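Local coordinates for protein Xaa-Pro dipeptidase (Mycobacterium tuberculosis, PDB 5E2C) that probably acts as a metal-dependent Xaa-Pro dipeptidase, of which this chain is the creatinase/prolidase-type N-terminal domain and not the whole enzyme, at residues A[6-11]-A[41-46]; A[28-33]-A[124-129]; A[49-54]-A[79-84]. All coordinates share one frame; numbering follows the deposited sequence. Where two conformers were deposited one is given.

Contact 1: residues A[6-11]-A[41-46]; sequences DKLKAQ and LLVFAD
Leu-8 and Lys-9 on helix 3-14 pack against Val-43 and the turn that follows strand 40-44, a helix-on-sheet contact in the α/β fold of the creatinase/prolidase N-terminal domain. The axes of helix 6-11 and strand 41-44 approach to 8.6 Å at 65°, so the helix runs slantwise over its strand. The apolar part is small: Leu-8 CD2 lies 4.0 Å from Val-43 CG2 and about as far from Val-43 CB, the two side chains crossing obliquely. Ile-22 of the neighbouring strand 19-22 touches both residues and continues this buried layer. Beside it Lys-9 uses its aliphatic chain, its CG being 4.0 Å from Val-43 CG1.

The polar part also belongs mostly to Lys-9. Its CG stands anti to the carbonyl carbon (chi1 -68°) and the chain beyond is extended, passing over Phe-44 O, which is 3.1 Å from Lys-9 CG, and onward to Asp-46. The acceptor there is the backbone, whereas the Asp-46 carboxylate pairs with Arg-48 in a salt bridge. Lys-9 NZ takes a second carbonyl, that of Arg-48, so two backbone oxygens hold the ammonium.

A water ties the backbones together, donating to Ala-45 O at 2.6 Å and more weakly to Lys-9 O. The direct bond, Lys-9 NZ to Asp-46 O, measures 2.8 Å and lies in the carbonyl plane, with a C=O...N angle of 153°.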
loop_
_atom_site.group_PDB
_atom_site.type_symbol
_atom_site.label_atom_id
_atom_site.label_comp_id
_atom_site.label_asym_id
_atom_site.label_seq_id
_atom_site.Cartn_x
_atom_site.Cartn_y
_atom_site.Cartn_z
ATOM N N ASP A 6 14.468 -19.721 -10.517
ATOM C CA ASP A 6 15.650 -20.295 -9.849
ATOM C C ASP A 6 16.636 -19.213 -9.378
ATOM O O ASP A 6 17.196 -19.313 -8.279
ATOM C CB ASP A 6 16.358 -21.303 -10.762
ATOM C CG ASP A 6 15.596 -22.624 -10.895
ATOM O OD1 ASP A 6 14.605 -22.858 -10.169
ATOM O OD2 ASP A 6 16.001 -23.442 -11.740
ATOM N N LYS A 7 16.855 -18.183 -10.181
ATOM C CA LYS A 7 17.708 -17.073 -9.730
ATOM C C LYS A 7 17.072 -16.390 -8.519
ATOM O O LYS A 7 17.774 -16.022 -7.575
ATOM C CB LYS A 7 17.964 -16.060 -10.840
ATOM C CG LYS A 7 18.836 -16.599 -11.949
ATOM C CD LYS A 7 19.180 -15.526 -12.957
ATOM C CE LYS A 7 20.296 -15.974 -13.889
ATOM N NZ LYS A 7 19.983 -17.254 -14.580
ATOM N N LEU A 8 15.750 -16.225 -8.535
ATOM C CA LEU A 8 15.050 -15.640 -7.391
ATOM C C LEU A 8 15.245 -16.474 -6.124
ATOM O O LEU A 8 15.506 -15.916 -5.063
ATOM C CB LEU A 8 13.559 -15.459 -7.665
ATOM C CG LEU A 8 12.761 -14.802 -6.543
ATOM C CD1 LEU A 8 13.300 -13.413 -6.253
ATOM C CD2 LEU A 8 11.280 -14.746 -6.897
ATOM N N LYS A 9 15.165 -17.795 -6.234
ATOM C CA LYS A 9 15.359 -18.661 -5.066
ATOM C C LYS A 9 16.701 -18.394 -4.400
ATOM O O LYS A 9 16.777 -18.333 -3.182
ATOM C CB LYS A 9 15.254 -20.135 -5.437
ATOM C CG LYS A 9 13.852 -20.530 -5.851
ATOM C CD LYS A 9 13.751 -22.030 -6.054
ATOM C CE LYS A 9 12.335 -22.411 -6.434
ATOM N NZ LYS A 9 12.087 -23.847 -6.221
ATOM N N ALA A 10 17.742 -18.210 -5.196
ATOM C CA ALA A 10 19.058 -17.917 -4.641
ATOM C C ALA A 10 19.037 -16.610 -3.853
ATOM O O ALA A 10 19.648 -16.505 -2.782
ATOM C CB ALA A 10 20.101 -17.851 -5.750
ATOM N N GLN A 11 18.350 -15.602 -4.378
ATOM C CA GLN A 11 18.264 -14.321 -3.682
ATOM C C GLN A 11 17.375 -14.390 -2.430
ATOM O O GLN A 11 17.677 -13.764 -1.406
ATOM C CB GLN A 11 17.783 -13.208 -4.610
ATOM C CG GLN A 11 18.030 -11.831 -4.024
ATOM C CD GLN A 11 19.491 -11.644 -3.645
ATOM O OE1 GLN A 11 20.367 -11.756 -4.495
ATOM N NE2 GLN A 11 19.760 -11.401 -2.352
ATOM N N LEU A 41 2.095 -14.474 -6.784
ATOM C CA LEU A 41 2.937 -15.641 -6.979
ATOM C C LEU A 41 3.680 -15.923 -5.677
ATOM O O LEU A 41 4.181 -14.993 -5.033
ATOM C CB LEU A 41 3.937 -15.369 -8.105
ATOM C CG LEU A 41 4.825 -16.530 -8.520
ATOM C CD1 LEU A 41 3.977 -17.568 -9.241
ATOM C CD2 LEU A 41 5.948 -16.029 -9.404
ATOM N N LEU A 42 3.695 -17.189 -5.270
ATOM C CA LEU A 42 4.481 -17.632 -4.099
ATOM C C LEU A 42 5.687 -18.447 -4.591
ATOM O O LEU A 42 5.517 -19.436 -5.295
ATOM C CB LEU A 42 3.595 -18.477 -3.182
ATOM C CG LEU A 42 4.222 -19.094 -1.933
ATOM C CD1 LEU A 42 4.804 -18.006 -1.036
ATOM C CD2 LEU A 42 3.206 -19.954 -1.184
ATOM N N VAL A 43 6.900 -18.023 -4.248
ATOM C CA VAL A 43 8.096 -18.759 -4.632
ATOM C C VAL A 43 8.835 -19.173 -3.371
ATOM O O VAL A 43 9.074 -18.323 -2.500
ATOM C CB VAL A 43 9.028 -17.892 -5.503
ATOM C CG1 VAL A 43 10.286 -18.653 -5.875
ATOM C CG2 VAL A 43 8.293 -17.458 -6.755
ATOM N N PHE A 44 9.189 -20.465 -3.286
ATOM C CA PHE A 44 9.913 -21.011 -2.127
ATOM C C PHE A 44 11.417 -20.970 -2.332
ATOM O O PHE A 44 11.895 -21.056 -3.456
ATOM C CB PHE A 44 9.502 -22.451 -1.847
ATOM C CG PHE A 44 8.036 -22.631 -1.524
ATOM C CD1 PHE A 44 7.116 -22.868 -2.531
ATOM C CD2 PHE A 44 7.575 -22.569 -0.203
ATOM C CE1 PHE A 44 5.773 -23.048 -2.239
ATOM C CE2 PHE A 44 6.225 -22.740 0.088
ATOM C CZ PHE A 44 5.325 -22.979 -0.930
ATOM N N ALA A 45 12.168 -20.873 -1.233
ATOM C CA ALA A 45 13.631 -20.866 -1.328
ATOM C C ALA A 45 14.147 -22.254 -1.725
ATOM O O ALA A 45 15.142 -22.383 -2.453
ATOM C CB ALA A 45 14.255 -20.422 -0.016
ATOM N N ASP A 46 13.457 -23.291 -1.269
ATOM C CA ASP A 46 13.929 -24.657 -1.489
ATOM C C ASP A 46 13.347 -25.218 -2.798
ATOM O O ASP A 46 12.913 -24.454 -3.663
ATOM C CB ASP A 46 13.679 -25.534 -0.244
ATOM C CG ASP A 46 12.216 -25.853 0.000
ATOM O OD1 ASP A 46 11.333 -25.466 -0.800
ATOM O OD2 ASP A 46 11.946 -26.510 1.035
HETATM O O HOH W 1 17.378 -21.144 -2.368
#

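Contact 2: residues A[28-33]-A[124-129]; sequences VRYLSG and GTVESL
Tyr-30 and Leu-31, adjacent on helix 25-32, meet Val-126 and Leu-129 through apolar atoms, and no hydrogen bond joins the two segments. Val-126 serves both helix residues: its CG1 lies 4.1 Å from Tyr-30 CD2, while Leu-31 CD1 sits about equally far, 4.1 Å, from Val-126 CG1 and CG2. Leu-31 and Val-126 reach toward each other tip to tip, whereas Tyr-30 and Val-126 slide past one another in opposite directions. Leu-129 comes to the Tyr-30 ring at its edge, near the ring plane, with Leu-129 CD1 4.2 Å from Tyr-30 CE2. Leu-129 CD1 is also 4.4 Å from Leu-31 CD2, a looser approach. The CB of Tyr-30 points toward segment 124-129, and chi1 of -180° sets CG anti to the backbone N. Arg-130, next in the chain after Leu-129, makes a cation-pi contact with the Tyr-30 ring.

The segment after the last strand, 118-121, thus returns to pack against helices 3-14 and 25-32 and strand 19-22 of the α/β domain. Ile-22 of that strand touches both Leu-31 and Val-126, closing the apolar cluster from the sheet side.

Farther out, polar bonds brace the segments from outside the apolar cluster. Ser-128 OG donates to Thr-125 O at 2.6 Å, pinning the short 3-10 segment 127-129. Glu-127 OE2 accepts from Asn-27 ND2, a polar tie between this segment and helix 25-32.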
loop_
_atom_site.group_PDB
_atom_site.type_symbol
_atom_site.label_atom_id
_atom_site.label_comp_id
_atom_site.label_asym_id
_atom_site.label_seq_id
_atom_site.Cartn_x
_atom_site.Cartn_y
_atom_site.Cartn_z
ATOM N N VAL A 28 5.280 -10.375 -11.144
ATOM C CA VAL A 28 4.534 -11.614 -11.356
ATOM C C VAL A 28 4.718 -12.040 -12.817
ATOM O O VAL A 28 5.049 -13.190 -13.095
ATOM C CB VAL A 28 3.040 -11.446 -11.031
ATOM C CG1 VAL A 28 2.241 -12.654 -11.478
ATOM C CG2 VAL A 28 2.805 -11.220 -9.542
ATOM N N ARG A 29 4.522 -11.093 -13.731
ATOM C CA ARG A 29 4.681 -11.364 -15.154
ATOM C C ARG A 29 6.103 -11.845 -15.480
ATOM O O ARG A 29 6.285 -12.823 -16.216
ATOM C CB ARG A 29 4.336 -10.111 -15.962
ATOM C CG ARG A 29 4.178 -10.350 -17.452
ATOM C CD ARG A 29 3.622 -9.120 -18.154
ATOM N NE ARG A 29 4.565 -8.003 -18.132
ATOM C CZ ARG A 29 4.372 -6.852 -17.488
ATOM N NH1 ARG A 29 3.258 -6.638 -16.793
ATOM N NH2 ARG A 29 5.304 -5.911 -17.537
ATOM N N TYR A 30 7.104 -11.171 -14.914
ATOM C CA TYR A 30 8.516 -11.520 -15.150
ATOM C C TYR A 30 8.815 -12.968 -14.760
ATOM O O TYR A 30 9.487 -13.701 -15.498
ATOM C CB TYR A 30 9.423 -10.557 -14.382
ATOM C CG TYR A 30 10.885 -10.824 -14.554
ATOM C CD1 TYR A 30 11.522 -10.518 -15.746
ATOM C CD2 TYR A 30 11.629 -11.411 -13.538
ATOM C CE1 TYR A 30 12.867 -10.773 -15.916
ATOM C CE2 TYR A 30 12.986 -11.658 -13.692
ATOM C CZ TYR A 30 13.593 -11.348 -14.891
ATOM O OH TYR A 30 14.930 -11.603 -15.058
ATOM N N LEU A 31 8.273 -13.388 -13.613
ATOM C CA LEU A 31 8.549 -14.685 -13.062
ATOM C C LEU A 31 7.687 -15.831 -13.568
ATOM O O LEU A 31 8.065 -16.976 -13.401
ATOM C CB LEU A 31 8.409 -14.637 -11.525
ATOM C CG LEU A 31 9.402 -13.686 -10.847
ATOM C CD1 LEU A 31 8.955 -13.437 -9.416
ATOM C CD2 LEU A 31 10.800 -14.253 -10.885
ATOM N N SER A 32 6.523 -15.529 -14.131
ATOM C CA SER A 32 5.554 -16.576 -14.454
ATOM C C SER A 32 5.039 -16.530 -15.888
ATOM O O SER A 32 4.471 -17.504 -16.347
ATOM C CB SER A 32 4.356 -16.482 -13.523
ATOM O OG SER A 32 3.538 -15.374 -13.869
ATOM N N GLY A 33 5.189 -15.405 -16.561
ATOM C CA GLY A 33 4.586 -15.218 -17.886
ATOM C C GLY A 33 3.107 -14.841 -17.845
ATOM O O GLY A 33 2.497 -14.546 -18.882
ATOM N N GLY A 124 12.384 -5.220 -3.825
ATOM C CA GLY A 124 13.673 -5.124 -4.490
ATOM C C GLY A 124 14.272 -6.471 -4.828
ATOM O O GLY A 124 15.220 -6.553 -5.606
ATOM N N THR A 125 13.730 -7.533 -4.247
ATOM C CA THR A 125 14.309 -8.848 -4.424
ATOM C C THR A 125 14.189 -9.286 -5.887
ATOM O O THR A 125 15.166 -9.756 -6.483
ATOM C CB THR A 125 13.673 -9.878 -3.478
ATOM O OG1 THR A 125 13.771 -9.405 -2.131
ATOM C CG2 THR A 125 14.401 -11.196 -3.561
ATOM N N VAL A 126 13.019 -9.092 -6.483
ATOM C CA VAL A 126 12.851 -9.496 -7.879
ATOM C C VAL A 126 13.635 -8.565 -8.811
ATOM O O VAL A 126 14.255 -9.021 -9.763
ATOM C CB VAL A 126 11.380 -9.510 -8.294
ATOM C CG1 VAL A 126 11.260 -10.009 -9.727
ATOM C CG2 VAL A 126 10.554 -10.345 -7.321
ATOM N N GLU A 127 13.603 -7.268 -8.516
ATOM C CA GLU A 127 14.324 -6.259 -9.289
ATOM C C GLU A 127 15.808 -6.587 -9.354
ATOM O O GLU A 127 16.450 -6.342 -10.381
ATOM C CB GLU A 127 14.126 -4.864 -8.671
ATOM C CG GLU A 127 12.737 -4.263 -8.878
ATOM C CD GLU A 127 11.640 -4.846 -7.975
ATOM O OE1 GLU A 127 11.936 -5.677 -7.086
ATOM O OE2 GLU A 127 10.476 -4.442 -8.133
ATOM N N SER A 128 16.352 -7.165 -8.276
ATOM C CA SER A 128 17.782 -7.498 -8.219
ATOM C C SER A 128 18.225 -8.449 -9.339
ATOM O O SER A 128 19.419 -8.577 -9.611
ATOM C CB SER A 128 18.147 -8.104 -6.856
ATOM O OG SER A 128 17.694 -9.449 -6.744
ATOM N N LEU A 129 17.264 -9.132 -9.957
ATOM C CA LEU A 129 17.551 -10.073 -11.037
ATOM C C LEU A 129 17.713 -9.422 -12.425
ATOM O O LEU A 129 18.267 -10.035 -13.334
ATOM C CB LEU A 129 16.433 -11.124 -11.106
ATOM C CG LEU A 129 15.998 -11.826 -9.820
ATOM C CD1 LEU A 129 14.808 -12.731 -10.103
ATOM C CD2 LEU A 129 17.124 -12.623 -9.186
#

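Contact 3: residues A[49-54]-A[79-84]; sequences DAVLAT and RYLAGR
Bends at chi2 (-79°) and chi3 (-62°) of Arg-84 turn CD and then NE off an extended course, and the guanidinium ends beside Val-51, where NH2 lies 3.7 Å from Val-51 CG2. The two side chains cross at about a right angle. Leu-81, one turn earlier on helix 77-87, meets two strand residues: its CD2 is 3.8 Å from Val-51 CG1, while its CD1 lies 3.8 Å from Ala-53 CB and equally close to Val-51 O. Tyr-80 adds a looser touch, its CD2 being 4.3 Å from Ala-53 CB.

The arginine does not rest on apolar contact alone. Arg-84 NH1 donates to Tyr-80 OH at 2.8 Å, nearly straight at 161° and in the guanidinium plane, while NH2 forms a salt bridge with Glu-70 of strand 70-73. Held by partners on both terminal nitrogens, the group is restricted in its rotation, and the nearby carboxylate would be expected to stabilise its positive charge. Leu-81 also touches Ala-40 and Leu-42, extending the contact to the next strand.

Strand 51-54 and helix 79-84 run roughly antiparallel, their axes 9.1 Å apart at closest, an arrangement characteristic of a helix laid on the central sheet of an α/β domain.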
loop_
_atom_site.group_PDB
_atom_site.type_symbol
_atom_site.label_atom_id
_atom_site.label_comp_id
_atom_site.label_asym_id
_atom_site.label_seq_id
_atom_site.Cartn_x
_atom_site.Cartn_y
_atom_site.Cartn_z
ATOM N N ASP A 49 7.872 -26.142 -5.793
ATOM C CA ASP A 49 7.469 -25.352 -6.945
ATOM C C ASP A 49 6.598 -24.173 -6.537
ATOM O O ASP A 49 5.894 -24.199 -5.510
ATOM C CB ASP A 49 6.689 -26.202 -7.951
ATOM C CG ASP A 49 7.527 -27.309 -8.569
ATOM O OD1 ASP A 49 8.749 -27.115 -8.808
ATOM O OD2 ASP A 49 6.941 -28.372 -8.842
ATOM N N ALA A 50 6.640 -23.152 -7.385
ATOM C CA ALA A 50 5.895 -21.921 -7.165
ATOM C C ALA A 50 4.396 -22.119 -7.352
ATOM O O ALA A 50 3.957 -23.045 -8.034
ATOM C CB ALA A 50 6.411 -20.836 -8.097
ATOM N N VAL A 51 3.609 -21.258 -6.718
ATOM C CA VAL A 51 2.152 -21.316 -6.837
ATOM C C VAL A 51 1.651 -19.956 -7.323
ATOM O O VAL A 51 1.968 -18.917 -6.715
ATOM C CB VAL A 51 1.488 -21.686 -5.487
ATOM C CG1 VAL A 51 -0.012 -21.845 -5.656
ATOM C CG2 VAL A 51 2.118 -22.952 -4.898
ATOM N N LEU A 52 0.878 -19.961 -8.415
ATOM C CA LEU A 52 0.245 -18.745 -8.936
ATOM C C LEU A 52 -1.192 -18.699 -8.437
ATOM O O LEU A 52 -1.849 -19.722 -8.395
ATOM C CB LEU A 52 0.271 -18.755 -10.466
ATOM C CG LEU A 52 -0.328 -17.554 -11.194
ATOM C CD1 LEU A 52 0.556 -16.331 -11.033
ATOM C CD2 LEU A 52 -0.454 -17.894 -12.672
ATOM N N ALA A 53 -1.657 -17.526 -8.022
ATOM C CA ALA A 53 -3.055 -17.318 -7.690
ATOM C C ALA A 53 -3.615 -16.164 -8.504
ATOM O O ALA A 53 -2.979 -15.104 -8.657
ATOM C CB ALA A 53 -3.239 -17.051 -6.204
ATOM N N THR A 54 -4.809 -16.384 -9.035
ATOM C CA THR A 54 -5.555 -15.343 -9.729
ATOM C C THR A 54 -7.036 -15.569 -9.501
ATOM O O THR A 54 -7.417 -16.471 -8.780
ATOM C CB THR A 54 -5.196 -15.292 -11.230
ATOM O OG1 THR A 54 -5.826 -14.152 -11.827
ATOM C CG2 THR A 54 -5.637 -16.546 -11.948
ATOM N N ARG A 79 -3.605 -12.931 0.086
ATOM C CA ARG A 79 -4.012 -13.571 1.316
ATOM C C ARG A 79 -4.009 -15.099 1.206
ATOM O O ARG A 79 -3.513 -15.806 2.082
ATOM C CB ARG A 79 -5.399 -13.064 1.673
ATOM C CG ARG A 79 -5.853 -13.475 3.025
ATOM C CD ARG A 79 -7.359 -13.411 3.115
ATOM N NE ARG A 79 -7.722 -13.977 4.392
ATOM C CZ ARG A 79 -7.801 -15.280 4.654
ATOM N NH1 ARG A 79 -7.602 -16.199 3.701
ATOM N NH2 ARG A 79 -8.103 -15.663 5.887
ATOM N N TYR A 80 -4.571 -15.616 0.119
ATOM C CA TYR A 80 -4.549 -17.046 -0.115
ATOM C C TYR A 80 -3.142 -17.612 -0.093
ATOM O O TYR A 80 -2.878 -18.619 0.572
ATOM C CB TYR A 80 -5.219 -17.375 -1.450
ATOM C CG TYR A 80 -5.048 -18.824 -1.773
ATOM C CD1 TYR A 80 -5.858 -19.781 -1.164
ATOM C CD2 TYR A 80 -4.052 -19.254 -2.630
ATOM C CE1 TYR A 80 -5.677 -21.116 -1.414
ATOM C CE2 TYR A 80 -3.872 -20.594 -2.897
ATOM C CZ TYR A 80 -4.700 -21.520 -2.287
ATOM O OH TYR A 80 -4.538 -22.853 -2.540
ATOM N N LEU A 81 -2.225 -16.954 -0.807
ATOM C CA LEU A 81 -0.850 -17.427 -0.875
ATOM C C LEU A 81 -0.088 -17.313 0.442
ATOM O O LEU A 81 0.689 -18.214 0.777
ATOM C CB LEU A 81 -0.083 -16.751 -2.011
ATOM C CG LEU A 81 -0.582 -17.181 -3.393
ATOM C CD1 LEU A 81 0.140 -16.392 -4.487
ATOM C CD2 LEU A 81 -0.423 -18.676 -3.641
ATOM N N ALA A 82 -0.321 -16.248 1.196
ATOM C CA ALA A 82 0.256 -16.160 2.532
ATOM C C ALA A 82 -0.242 -17.337 3.386
ATOM O O ALA A 82 0.543 -17.950 4.107
ATOM C CB ALA A 82 -0.058 -14.841 3.193
ATOM N N GLY A 83 -1.523 -17.674 3.279
ATOM C CA GLY A 83 -2.060 -18.814 4.019
ATOM C C GLY A 83 -1.404 -20.124 3.617
ATOM O O GLY A 83 -1.070 -20.952 4.472
ATOM N N ARG A 84 -1.185 -20.308 2.318
ATOM C CA ARG A 84 -0.446 -21.462 1.812
ATOM C C ARG A 84 0.967 -21.519 2.372
ATOM O O ARG A 84 1.432 -22.588 2.760
ATOM C CB ARG A 84 -0.405 -21.453 0.278
ATOM C CG ARG A 84 -1.718 -21.840 -0.377
ATOM C CD ARG A 84 -1.957 -23.352 -0.376
ATOM N NE ARG A 84 -0.955 -24.117 -1.129
ATOM C CZ ARG A 84 -1.043 -24.488 -2.413
ATOM N NH1 ARG A 84 -2.105 -24.168 -3.161
ATOM N NH2 ARG A 84 -0.064 -25.208 -2.950
#

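How the contacts relate
All three contacts are built around the mixed sheet of the N-terminal domain. Contacts 1 and 3 meet in it directly, because strands 40-44 and 51-54 are antiparallel neighbours, yet their helices, 3-14 and 77-87, cover opposite faces; the centres are about 13 Å apart. Contact 2 lies on the same side as contact 1, about 10 Å away centre to centre, and shares an apolar layer with it through Leu-8 and Leu-31. About 16 Å separates the centres of contacts 2 and 3. Along the chain, contacts 1 and 2 interleave, whereas contact 3 falls wholly between the two segments of contact 2, which brings the last residues of this N-terminal construct, ahead of the rest of the protein, back to its early helices.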